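Long-range contacts in N-terminal acetyltransferase B complex subunit NAT3 (Candida albicans, PDB 5K04), which catalyses, as the probable catalytic subunit of the NatB complex, transfer of an acetyl group from acetyl-coenzyme A to the N-terminal amino acid of proteins: residues T106-T116 with D152-L163; T2-D11 with L42-P50. All coordinates share one frame; numbering follows the deposited sequence.

Both contacts are antiparallel strand pairs of one mixed sheet, the curved sheet of the GNAT fold, and they lie on opposite sides of the chain's centre. Contact 2 joins strand 3-6, outermost within this chain, to strand 43-48, and both of its strands precede contact 1 in the sequence. Strands 53-65 and 70-80 then lead across the sheet to strand 108-114, which contact 1 pairs with strand 156-162. The centres are about 24 Å apart and the nearest atoms about 7 Å, so the two do not meet. Nearest atoms of coenzyme A and the Val113 side chain are about 4 Å apart, against about 8 Å for Ser46, so contact 1 borders the cofactor more closely.

Contact 1 (T106-T116 with D152-L163); sequences TLFIDLFVKVT and DSVDAFDMRKLL. Unlike the reference sequence in segment 152-163: Leu162 (reference Ser).
Strands 108-114 and 156-162 form an antiparallel pair in the GNAT sheet, their N-to-C directions 151° apart. The ladder runs from Leu163 N, which donates to Leu107 O, to Val115 N, which donates to Asp155 O; Met159 N to Leu111 O is regular at 2.9 Å, whereas Leu111 N to Met159 O is weak. On the face bearing Phe108, Asp110 and Arg160, the guanidinium of Arg160 lies flat on the Phe108 ring, planes 20° apart, with its CZ 3.4 Å from Phe108 CZ. Extended from CG to NE, the arginine also lays CD over that ring, and Phe132 offers it a second cation-pi partner. Asp110 OD2 lies 2.7 Å from Asp158 OD1; His74 bonds the other Asp110 oxygen. On the reverse face Leu111 CD1 meets Met159 CB at 3.7 Å; beyond the strand end, Val115 CG2 stands over the centre of the Phe157 ring. Nearby Lys114, bent at chi2 (-54°), brings NZ to 2.6 Å from Val154 O, in the carbonyl plane, and 3.1 Å from Asp152 O, above its plane. The side chains of Leu111 and Val113 touch Tyr124 of helix 118-126, a coenzyme A contact, placing this pair beside the cofactor site of the GNAT fold.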
loop_
_atom_site.group_PDB
_atom_site.type_symbol
_atom_site.label_atom_id
_atom_site.label_comp_id
_atom_site.label_asym_id
_atom_site.label_seq_id
_atom_site.Cartn_x
_atom_site.Cartn_y
_atom_site.Cartn_z
ATOM N N THR B 106 -26.160 -23.028 -1.532
ATOM C CA THR B 106 -27.064 -22.068 -2.135
ATOM C C THR B 106 -27.660 -22.664 -3.403
ATOM O O THR B 106 -27.281 -23.744 -3.851
ATOM C CB THR B 106 -26.361 -20.753 -2.434
ATOM O OG1 THR B 106 -25.463 -20.938 -3.530
ATOM C CG2 THR B 106 -25.615 -20.268 -1.200
ATOM N N LEU B 107 -28.633 -21.950 -3.961
ATOM C CA LEU B 107 -29.447 -22.473 -5.044
ATOM C C LEU B 107 -28.810 -22.228 -6.407
ATOM O O LEU B 107 -28.873 -23.095 -7.290
ATOM C CB LEU B 107 -30.838 -21.840 -5.001
ATOM C CG LEU B 107 -31.853 -22.224 -3.920
ATOM C CD1 LEU B 107 -33.196 -21.624 -4.292
ATOM C CD2 LEU B 107 -31.972 -23.744 -3.743
ATOM N N PHE B 108 -28.215 -21.052 -6.595
ATOM C CA PHE B 108 -27.590 -20.693 -7.858
ATOM C C PHE B 108 -26.495 -19.680 -7.593
ATOM O O PHE B 108 -26.374 -19.139 -6.491
ATOM C CB PHE B 108 -28.614 -20.133 -8.853
ATOM C CG PHE B 108 -29.321 -18.898 -8.373
ATOM C CD1 PHE B 108 -28.776 -17.640 -8.596
ATOM C CD2 PHE B 108 -30.535 -18.995 -7.703
ATOM C CE1 PHE B 108 -29.425 -16.495 -8.152
ATOM C CE2 PHE B 108 -31.195 -17.852 -7.258
ATOM C CZ PHE B 108 -30.636 -16.599 -7.485
ATOM N N ILE B 109 -25.695 -19.433 -8.630
ATOM C CA ILE B 109 -24.734 -18.339 -8.660
ATOM C C ILE B 109 -25.217 -17.334 -9.697
ATOM O O ILE B 109 -25.599 -17.714 -10.811
ATOM C CB ILE B 109 -23.312 -18.829 -8.981
ATOM C CG1 ILE B 109 -22.962 -20.069 -8.143
ATOM C CG2 ILE B 109 -22.297 -17.712 -8.723
ATOM C CD1 ILE B 109 -21.552 -20.628 -8.404
ATOM N N ASP B 110 -25.245 -16.060 -9.318
ATOM C CA ASP B 110 -25.579 -14.995 -10.247
ATOM C C ASP B 110 -24.448 -13.965 -10.284
ATOM O O ASP B 110 -23.480 -14.031 -9.514
ATOM C CB ASP B 110 -26.926 -14.347 -9.886
ATOM C CG ASP B 110 -26.806 -13.270 -8.827
ATOM O OD1 ASP B 110 -25.984 -13.419 -7.898
ATOM O OD2 ASP B 110 -27.534 -12.262 -8.927
ATOM N N LEU B 111 -24.604 -12.997 -11.185
ATOM C CA LEU B 111 -23.597 -11.994 -11.481
ATOM C C LEU B 111 -24.222 -10.975 -12.413
ATOM O O LEU B 111 -25.221 -11.246 -13.085
ATOM C CB LEU B 111 -22.360 -12.605 -12.139
ATOM C CG LEU B 111 -22.712 -13.354 -13.429
ATOM C CD1 LEU B 111 -22.546 -12.494 -14.693
ATOM C CD2 LEU B 111 -21.927 -14.625 -13.551
ATOM N N PHE B 112 -23.587 -9.817 -12.480
ATOM C CA PHE B 112 -23.997 -8.750 -13.375
ATOM C C PHE B 112 -22.925 -8.560 -14.428
ATOM O O PHE B 112 -21.745 -8.430 -14.096
ATOM C CB PHE B 112 -24.213 -7.438 -12.623
ATOM C CG PHE B 112 -25.331 -7.489 -11.608
ATOM C CD1 PHE B 112 -26.577 -7.996 -11.938
ATOM C CD2 PHE B 112 -25.133 -7.006 -10.333
ATOM C CE1 PHE B 112 -27.597 -8.029 -11.022
ATOM C CE2 PHE B 112 -26.154 -7.030 -9.400
ATOM C CZ PHE B 112 -27.392 -7.550 -9.749
ATOM N N VAL B 113 -23.343 -8.550 -15.691
ATOM C CA VAL B 113 -22.502 -8.175 -16.822
ATOM C C VAL B 113 -23.201 -7.039 -17.556
ATOM O O VAL B 113 -24.413 -7.101 -17.796
ATOM C CB VAL B 113 -22.240 -9.370 -17.767
ATOM C CG1 VAL B 113 -21.569 -8.915 -19.034
ATOM C CG2 VAL B 113 -21.340 -10.372 -17.090
ATOM N N LYS B 114 -22.448 -5.999 -17.894
ATOM C CA LYS B 114 -23.036 -4.904 -18.651
ATOM C C LYS B 114 -23.503 -5.410 -20.009
ATOM O O LYS B 114 -22.914 -6.322 -20.593
ATOM C CB LYS B 114 -22.042 -3.755 -18.817
ATOM C CG LYS B 114 -21.699 -3.011 -17.519
ATOM C CD LYS B 114 -22.961 -2.514 -16.823
ATOM C CE LYS B 114 -22.646 -1.576 -15.668
ATOM N NZ LYS B 114 -23.889 -1.248 -14.903
ATOM N N VAL B 115 -24.594 -4.814 -20.496
ATOM C CA VAL B 115 -25.234 -5.227 -21.747
ATOM C C VAL B 115 -24.277 -5.103 -22.932
ATOM O O VAL B 115 -24.385 -5.849 -23.915
ATOM C CB VAL B 115 -26.524 -4.394 -21.938
ATOM C CG1 VAL B 115 -26.948 -4.350 -23.389
ATOM C CG2 VAL B 115 -27.663 -4.965 -21.055
ATOM N N THR B 116 -23.316 -4.182 -22.850
ATOM C CA THR B 116 -22.338 -3.952 -23.903
ATOM C C THR B 116 -21.141 -4.882 -23.809
ATOM O O THR B 116 -20.292 -4.878 -24.704
ATOM C CB THR B 116 -21.850 -2.510 -23.841
ATOM O OG1 THR B 116 -21.545 -2.180 -22.480
ATOM C CG2 THR B 116 -22.921 -1.571 -24.371
ATOM N N ASP B 152 -21.704 2.766 -14.225
ATOM C CA ASP B 152 -22.693 1.885 -13.604
ATOM C C ASP B 152 -24.124 2.188 -14.039
ATOM O O ASP B 152 -25.021 1.391 -13.738
ATOM C CB ASP B 152 -22.593 1.964 -12.078
ATOM C CG ASP B 152 -21.407 1.197 -11.535
ATOM O OD1 ASP B 152 -20.900 0.311 -12.256
ATOM O OD2 ASP B 152 -20.980 1.479 -10.395
ATOM N N SER B 153 -24.353 3.309 -14.729
ATOM C CA SER B 153 -25.650 3.655 -15.297
ATOM C C SER B 153 -26.022 2.814 -16.515
ATOM O O SER B 153 -27.186 2.839 -16.930
ATOM C CB SER B 153 -25.666 5.133 -15.685
ATOM O OG SER B 153 -24.939 5.365 -16.882
ATOM N N VAL B 154 -25.073 2.074 -17.096
ATOM C CA VAL B 154 -25.395 1.185 -18.207
ATOM C C VAL B 154 -26.133 -0.043 -17.691
ATOM O O VAL B 154 -25.773 -0.628 -16.657
ATOM C CB VAL B 154 -24.124 0.775 -18.969
ATOM C CG1 VAL B 154 -24.444 -0.296 -20.018
ATOM C CG2 VAL B 154 -23.460 1.988 -19.610
ATOM N N ASP B 155 -27.180 -0.436 -18.416
ATOM C CA ASP B 155 -27.946 -1.623 -18.072
ATOM C C ASP B 155 -27.036 -2.841 -17.959
ATOM O O ASP B 155 -25.965 -2.913 -18.572
ATOM C CB ASP B 155 -29.027 -1.890 -19.124
ATOM C CG ASP B 155 -30.127 -0.842 -19.123
ATOM O OD1 ASP B 155 -29.945 0.228 -18.491
ATOM O OD2 ASP B 155 -31.172 -1.102 -19.759
ATOM N N ALA B 156 -27.482 -3.819 -17.179
ATOM C CA ALA B 156 -26.740 -5.054 -17.013
ATOM C C ALA B 156 -27.645 -6.255 -17.244
ATOM O O ALA B 156 -28.878 -6.169 -17.193
ATOM C CB ALA B 156 -26.104 -5.145 -15.627
ATOM N N PHE B 157 -27.000 -7.381 -17.524
ATOM C CA PHE B 157 -27.645 -8.681 -17.503
ATOM C C PHE B 157 -27.294 -9.362 -16.186
ATOM O O PHE B 157 -26.111 -9.544 -15.877
ATOM C CB PHE B 157 -27.191 -9.539 -18.683
ATOM C CG PHE B 157 -27.722 -9.093 -20.005
ATOM C CD1 PHE B 157 -29.058 -8.781 -20.156
ATOM C CD2 PHE B 157 -26.882 -8.996 -21.110
ATOM C CE1 PHE B 157 -29.559 -8.376 -21.385
ATOM C CE2 PHE B 157 -27.381 -8.588 -22.347
ATOM C CZ PHE B 157 -28.720 -8.279 -22.485
ATOM N N ASP B 158 -28.313 -9.705 -15.404
ATOM C CA ASP B 158 -28.145 -10.709 -14.366
ATOM C C ASP B 158 -28.109 -12.072 -15.030
ATOM O O ASP B 158 -29.060 -12.454 -15.721
ATOM C CB ASP B 158 -29.279 -10.652 -13.349
ATOM C CG ASP B 158 -29.102 -11.656 -12.219
ATOM O OD1 ASP B 158 -28.253 -11.401 -11.341
ATOM O OD2 ASP B 158 -29.794 -12.697 -12.212
ATOM N N MET B 159 -27.001 -12.786 -14.842
ATOM C CA MET B 159 -26.794 -14.119 -15.383
ATOM C C MET B 159 -26.765 -15.109 -14.229
ATOM O O MET B 159 -26.179 -14.834 -13.177
ATOM C CB MET B 159 -25.483 -14.196 -16.183
ATOM C CG MET B 159 -25.401 -13.185 -17.335
ATOM S SD MET B 159 -23.923 -13.291 -18.306
ATOM C CE MET B 159 -24.289 -14.801 -19.115
ATOM N N ARG B 160 -27.397 -16.260 -14.428
ATOM C CA ARG B 160 -27.506 -17.259 -13.383
ATOM C C ARG B 160 -27.016 -18.616 -13.862
ATOM O O ARG B 160 -27.130 -18.961 -15.041
ATOM C CB ARG B 160 -28.936 -17.393 -12.908
ATOM C CG ARG B 160 -29.443 -16.223 -12.145
ATOM C CD ARG B 160 -30.878 -16.496 -11.775
ATOM N NE ARG B 160 -31.415 -15.493 -10.867
ATOM C CZ ARG B 160 -32.513 -15.681 -10.140
ATOM N NH1 ARG B 160 -33.168 -16.830 -10.217
ATOM N NH2 ARG B 160 -32.948 -14.724 -9.337
ATOM N N LYS B 161 -26.456 -19.377 -12.915
ATOM C CA LYS B 161 -26.134 -20.789 -13.101
ATOM C C LYS B 161 -26.728 -21.579 -11.943
ATOM O O LYS B 161 -26.269 -21.454 -10.801
ATOM C CB LYS B 161 -24.630 -21.025 -13.177
ATOM C CG LYS B 161 -24.274 -22.507 -13.242
ATOM C CD LYS B 161 -22.812 -22.677 -13.630
ATOM C CE LYS B 161 -22.402 -24.143 -13.767
ATOM N NZ LYS B 161 -20.909 -24.247 -13.823
ATOM N N LEU B 162 -27.745 -22.385 -12.237
ATOM C CA LEU B 162 -28.312 -23.265 -11.225
ATOM C C LEU B 162 -27.274 -24.265 -10.753
ATOM O O LEU B 162 -26.488 -24.795 -11.541
ATOM C CB LEU B 162 -29.527 -24.009 -11.773
ATOM C CG LEU B 162 -30.861 -23.329 -11.549
ATOM C CD1 LEU B 162 -31.815 -23.768 -12.625
ATOM C CD2 LEU B 162 -31.394 -23.718 -10.177
ATOM N N LEU B 163 -27.283 -24.517 -9.464
ATOM C CA LEU B 163 -26.454 -25.437 -8.724
ATOM C C LEU B 163 -27.186 -26.755 -8.487
ATOM O O LEU B 163 -28.417 -26.790 -8.400
ATOM C CB LEU B 163 -26.049 -24.827 -7.374
ATOM C CG LEU B 163 -25.064 -23.652 -7.470
ATOM C CD1 LEU B 163 -24.866 -22.949 -6.124
ATOM C CD2 LEU B 163 -23.724 -24.123 -8.022
#

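Contact 2 (T2-D11 with L42-P50); sequences TSIKPFQMED and LFYKSVETP
Phe7 and Phe43 make the tight end of this antiparallel pair: their rings form an offset stack, centroids 3.9 Å apart and planes at 12°, with Phe43 CE1 3.3 Å from Phe7 CG. Both rings swing away from their own backbone N (chi1 -169° and -164°), which lays one over the other, and Asp11 CB lies over the rim of the opposite face of Phe7. Phe7 N also bonds Phe43 O. Next to the stack, extended Lys45 forms a salt bridge through NZ with Asp11 OD1 at 2.7 Å, arriving from above the carboxylate plane. Asp11 OD2 accepts Gln8 N at 2.9 Å, so the acid is held at both oxygens. Reciprocal bonds between Lys5 and Lys45 continue the ladder. The Thr2 end, though buried, is looser in its bonds: Ser3 N to Val47 O is sound at 2.8 Å, but Val47 N to Ser3 O, Thr2 N to Glu48 OE2 and a water link from Ser3 OG to Val47 O are weak. Asp249 of the neighbouring subunit is the main partner of Ser3 OG and salt-bridges mid-strand Lys5; Arg277 of that subunit takes Glu48. Strand 43-48 continues the sheet into strand 53-65, while Phe43 packs on helix 29-38 and Ile4 on helix 89-96.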
loop_
_atom_site.group_PDB
_atom_site.type_symbol
_atom_site.label_atom_id
_atom_site.label_comp_id
_atom_site.label_asym_id
_atom_site.label_seq_id
_atom_site.Cartn_x
_atom_site.Cartn_y
_atom_site.Cartn_z
ATOM N N THR B 2 -1.205 -22.239 -11.937
ATOM C CA THR B 2 -1.840 -21.442 -10.893
ATOM C C THR B 2 -2.092 -22.290 -9.654
ATOM O O THR B 2 -2.348 -23.502 -9.733
ATOM C CB THR B 2 -3.181 -20.803 -11.374
ATOM O OG1 THR B 2 -4.295 -21.620 -11.015
ATOM C CG2 THR B 2 -3.157 -20.589 -12.891
ATOM N N SER B 3 -1.954 -21.651 -8.505
ATOM C CA SER B 3 -2.439 -22.188 -7.249
ATOM C C SER B 3 -3.381 -21.157 -6.640
ATOM O O SER B 3 -3.311 -19.964 -6.948
ATOM C CB SER B 3 -1.285 -22.528 -6.288
ATOM O OG SER B 3 -0.299 -23.319 -6.948
ATOM N N ILE B 4 -4.288 -21.618 -5.790
ATOM C CA ILE B 4 -5.291 -20.752 -5.194
ATOM C C ILE B 4 -5.015 -20.634 -3.704
ATOM O O ILE B 4 -4.767 -21.641 -3.023
ATOM C CB ILE B 4 -6.709 -21.269 -5.489
ATOM C CG1 ILE B 4 -7.031 -20.989 -6.963
ATOM C CG2 ILE B 4 -7.727 -20.575 -4.617
ATOM C CD1 ILE B 4 -8.337 -21.578 -7.441
ATOM N N LYS B 5 -5.040 -19.398 -3.208
ATOM C CA LYS B 5 -4.764 -19.060 -1.822
ATOM C C LYS B 5 -5.822 -18.102 -1.284
ATOM O O LYS B 5 -6.423 -17.325 -2.037
ATOM C CB LYS B 5 -3.380 -18.418 -1.632
ATOM C CG LYS B 5 -2.191 -19.151 -2.250
ATOM C CD LYS B 5 -1.935 -20.528 -1.658
ATOM C CE LYS B 5 -0.840 -21.224 -2.469
ATOM N NZ LYS B 5 -0.652 -22.682 -2.125
ATOM N N PRO B 6 -6.059 -18.135 0.024
ATOM C CA PRO B 6 -6.965 -17.165 0.620
ATOM C C PRO B 6 -6.393 -15.769 0.506
ATOM O O PRO B 6 -5.186 -15.551 0.663
ATOM C CB PRO B 6 -7.056 -17.607 2.081
ATOM C CG PRO B 6 -6.617 -19.035 2.076
ATOM C CD PRO B 6 -5.564 -19.109 1.013
ATOM N N PHE B 7 -7.290 -14.827 0.246
ATOM C CA PHE B 7 -6.929 -13.434 0.142
ATOM C C PHE B 7 -6.776 -12.844 1.538
ATOM O O PHE B 7 -7.526 -13.180 2.465
ATOM C CB PHE B 7 -7.998 -12.698 -0.663
ATOM C CG PHE B 7 -7.616 -11.316 -1.074
ATOM C CD1 PHE B 7 -7.862 -10.244 -0.236
ATOM C CD2 PHE B 7 -7.047 -11.074 -2.322
ATOM C CE1 PHE B 7 -7.543 -8.945 -0.619
ATOM C CE2 PHE B 7 -6.724 -9.780 -2.707
ATOM C CZ PHE B 7 -6.966 -8.712 -1.848
ATOM N N GLN B 8 -5.776 -11.985 1.686
ATOM C CA GLN B 8 -5.529 -11.265 2.920
ATOM C C GLN B 8 -5.395 -9.788 2.587
ATOM O O GLN B 8 -4.938 -9.419 1.503
ATOM C CB GLN B 8 -4.257 -11.773 3.641
ATOM C CG GLN B 8 -4.262 -13.269 3.978
ATOM C CD GLN B 8 -5.092 -13.598 5.218
ATOM O OE1 GLN B 8 -5.510 -12.701 5.959
ATOM N NE2 GLN B 8 -5.322 -14.894 5.455
ATOM N N MET B 9 -5.790 -8.957 3.556
ATOM C CA MET B 9 -5.827 -7.509 3.398
ATOM C C MET B 9 -4.542 -6.936 2.810
ATOM O O MET B 9 -4.585 -6.022 1.977
ATOM C CB MET B 9 -6.102 -6.875 4.762
ATOM C CG MET B 9 -7.074 -5.747 4.684
ATOM S SD MET B 9 -8.402 -6.168 3.613
ATOM C CE MET B 9 -8.991 -4.577 3.475
ATOM N N GLU B 10 -3.381 -7.423 3.266
ATOM C CA GLU B 10 -2.122 -6.830 2.819
ATOM C C GLU B 10 -1.812 -7.127 1.356
ATOM O O GLU B 10 -0.975 -6.425 0.768
ATOM C CB GLU B 10 -0.974 -7.289 3.712
ATOM C CG GLU B 10 -0.924 -6.553 5.041
ATOM C CD GLU B 10 -0.011 -7.238 6.027
ATOM O OE1 GLU B 10 -0.400 -8.328 6.493
ATOM O OE2 GLU B 10 1.095 -6.708 6.320
ATOM N N ASP B 11 -2.487 -8.118 0.751
ATOM C CA ASP B 11 -2.408 -8.320 -0.696
ATOM C C ASP B 11 -2.766 -7.046 -1.452
ATOM O O ASP B 11 -2.324 -6.849 -2.589
ATOM C CB ASP B 11 -3.348 -9.456 -1.149
ATOM C CG ASP B 11 -2.858 -10.854 -0.752
ATOM O OD1 ASP B 11 -1.637 -11.136 -0.882
ATOM O OD2 ASP B 11 -3.696 -11.682 -0.319
ATOM N N LEU B 42 -14.886 -16.807 0.199
ATOM C CA LEU B 42 -15.294 -16.447 -1.154
ATOM C C LEU B 42 -14.448 -15.306 -1.697
ATOM O O LEU B 42 -14.819 -14.657 -2.681
ATOM C CB LEU B 42 -16.785 -16.093 -1.185
ATOM C CG LEU B 42 -17.760 -17.108 -0.536
ATOM C CD1 LEU B 42 -19.207 -16.860 -0.960
ATOM C CD2 LEU B 42 -17.381 -18.548 -0.835
ATOM N N PHE B 43 -13.312 -15.061 -1.067
ATOM C CA PHE B 43 -12.366 -14.030 -1.474
ATOM C C PHE B 43 -11.011 -14.739 -1.489
ATOM O O PHE B 43 -10.337 -14.893 -0.461
ATOM C CB PHE B 43 -12.413 -12.824 -0.527
ATOM C CG PHE B 43 -11.760 -11.570 -1.077
ATOM C CD1 PHE B 43 -10.978 -11.610 -2.226
ATOM C CD2 PHE B 43 -11.922 -10.349 -0.420
ATOM C CE1 PHE B 43 -10.373 -10.467 -2.718
ATOM C CE2 PHE B 43 -11.326 -9.191 -0.907
ATOM C CZ PHE B 43 -10.550 -9.253 -2.066
ATOM N N TYR B 44 -10.641 -15.212 -2.669
ATOM C CA TYR B 44 -9.408 -15.953 -2.852
ATOM C C TYR B 44 -8.714 -15.455 -4.109
ATOM O O TYR B 44 -9.316 -14.823 -4.986
ATOM C CB TYR B 44 -9.647 -17.470 -2.941
ATOM C CG TYR B 44 -10.758 -17.853 -3.885
ATOM C CD1 TYR B 44 -10.511 -18.084 -5.237
ATOM C CD2 TYR B 44 -12.057 -17.993 -3.430
ATOM C CE1 TYR B 44 -11.550 -18.457 -6.111
ATOM C CE2 TYR B 44 -13.104 -18.352 -4.293
ATOM C CZ TYR B 44 -12.844 -18.578 -5.625
ATOM O OH TYR B 44 -13.880 -18.911 -6.465
ATOM N N LYS B 45 -7.432 -15.772 -4.179
ATOM C CA LYS B 45 -6.558 -15.270 -5.212
ATOM C C LYS B 45 -5.870 -16.435 -5.906
ATOM O O LYS B 45 -5.659 -17.510 -5.326
ATOM C CB LYS B 45 -5.504 -14.315 -4.634
ATOM C CG LYS B 45 -4.586 -14.961 -3.581
ATOM C CD LYS B 45 -3.412 -14.046 -3.235
ATOM C CE LYS B 45 -2.487 -14.659 -2.194
ATOM N NZ LYS B 45 -1.427 -13.657 -1.831
ATOM N N SER B 46 -5.547 -16.206 -7.171
ATOM C CA SER B 46 -4.679 -17.100 -7.908
ATOM C C SER B 46 -3.258 -16.583 -7.787
ATOM O O SER B 46 -3.026 -15.379 -7.638
ATOM C CB SER B 46 -5.094 -17.204 -9.381
ATOM O OG SER B 46 -5.110 -15.931 -10.025
ATOM N N VAL B 47 -2.310 -17.514 -7.863
ATOM C CA VAL B 47 -0.901 -17.265 -7.585
ATOM C C VAL B 47 -0.087 -18.149 -8.521
ATOM O O VAL B 47 -0.500 -19.262 -8.859
ATOM C CB VAL B 47 -0.639 -17.524 -6.079
ATOM C CG1 VAL B 47 0.694 -18.090 -5.827
ATOM C CG2 VAL B 47 -0.891 -16.242 -5.244
ATOM N N GLU B 48 1.055 -17.637 -8.966
ATOM C CA GLU B 48 1.847 -18.310 -9.981
ATOM C C GLU B 48 3.288 -18.519 -9.530
ATOM O O GLU B 48 3.867 -17.706 -8.806
ATOM C CB GLU B 48 1.869 -17.532 -11.315
ATOM C CG GLU B 48 0.522 -17.171 -11.866
ATOM C CD GLU B 48 -0.338 -18.385 -12.194
ATOM O OE1 GLU B 48 -1.581 -18.257 -12.104
ATOM O OE2 GLU B 48 0.225 -19.438 -12.559
ATOM N N THR B 49 3.848 -19.626 -9.988
ATOM C CA THR B 49 5.287 -19.813 -10.006
ATOM C C THR B 49 6.206 -19.138 -11.015
ATOM O O THR B 49 5.875 -19.071 -12.206
ATOM C CB THR B 49 5.616 -21.130 -10.688
ATOM O OG1 THR B 49 5.024 -21.125 -11.999
ATOM C CG2 THR B 49 5.032 -22.265 -9.894
ATOM N N PRO B 50 7.278 -18.498 -10.494
ATOM C CA PRO B 50 7.950 -18.890 -9.243
ATOM C C PRO B 50 7.937 -17.968 -7.977
ATOM O O PRO B 50 8.519 -18.413 -6.987
ATOM C CB PRO B 50 9.401 -19.039 -9.705
ATOM C CG PRO B 50 9.538 -18.041 -10.826
ATOM C CD PRO B 50 8.158 -17.635 -11.295
HETATM O O HOH W 1 1.540 -21.794 -7.848
#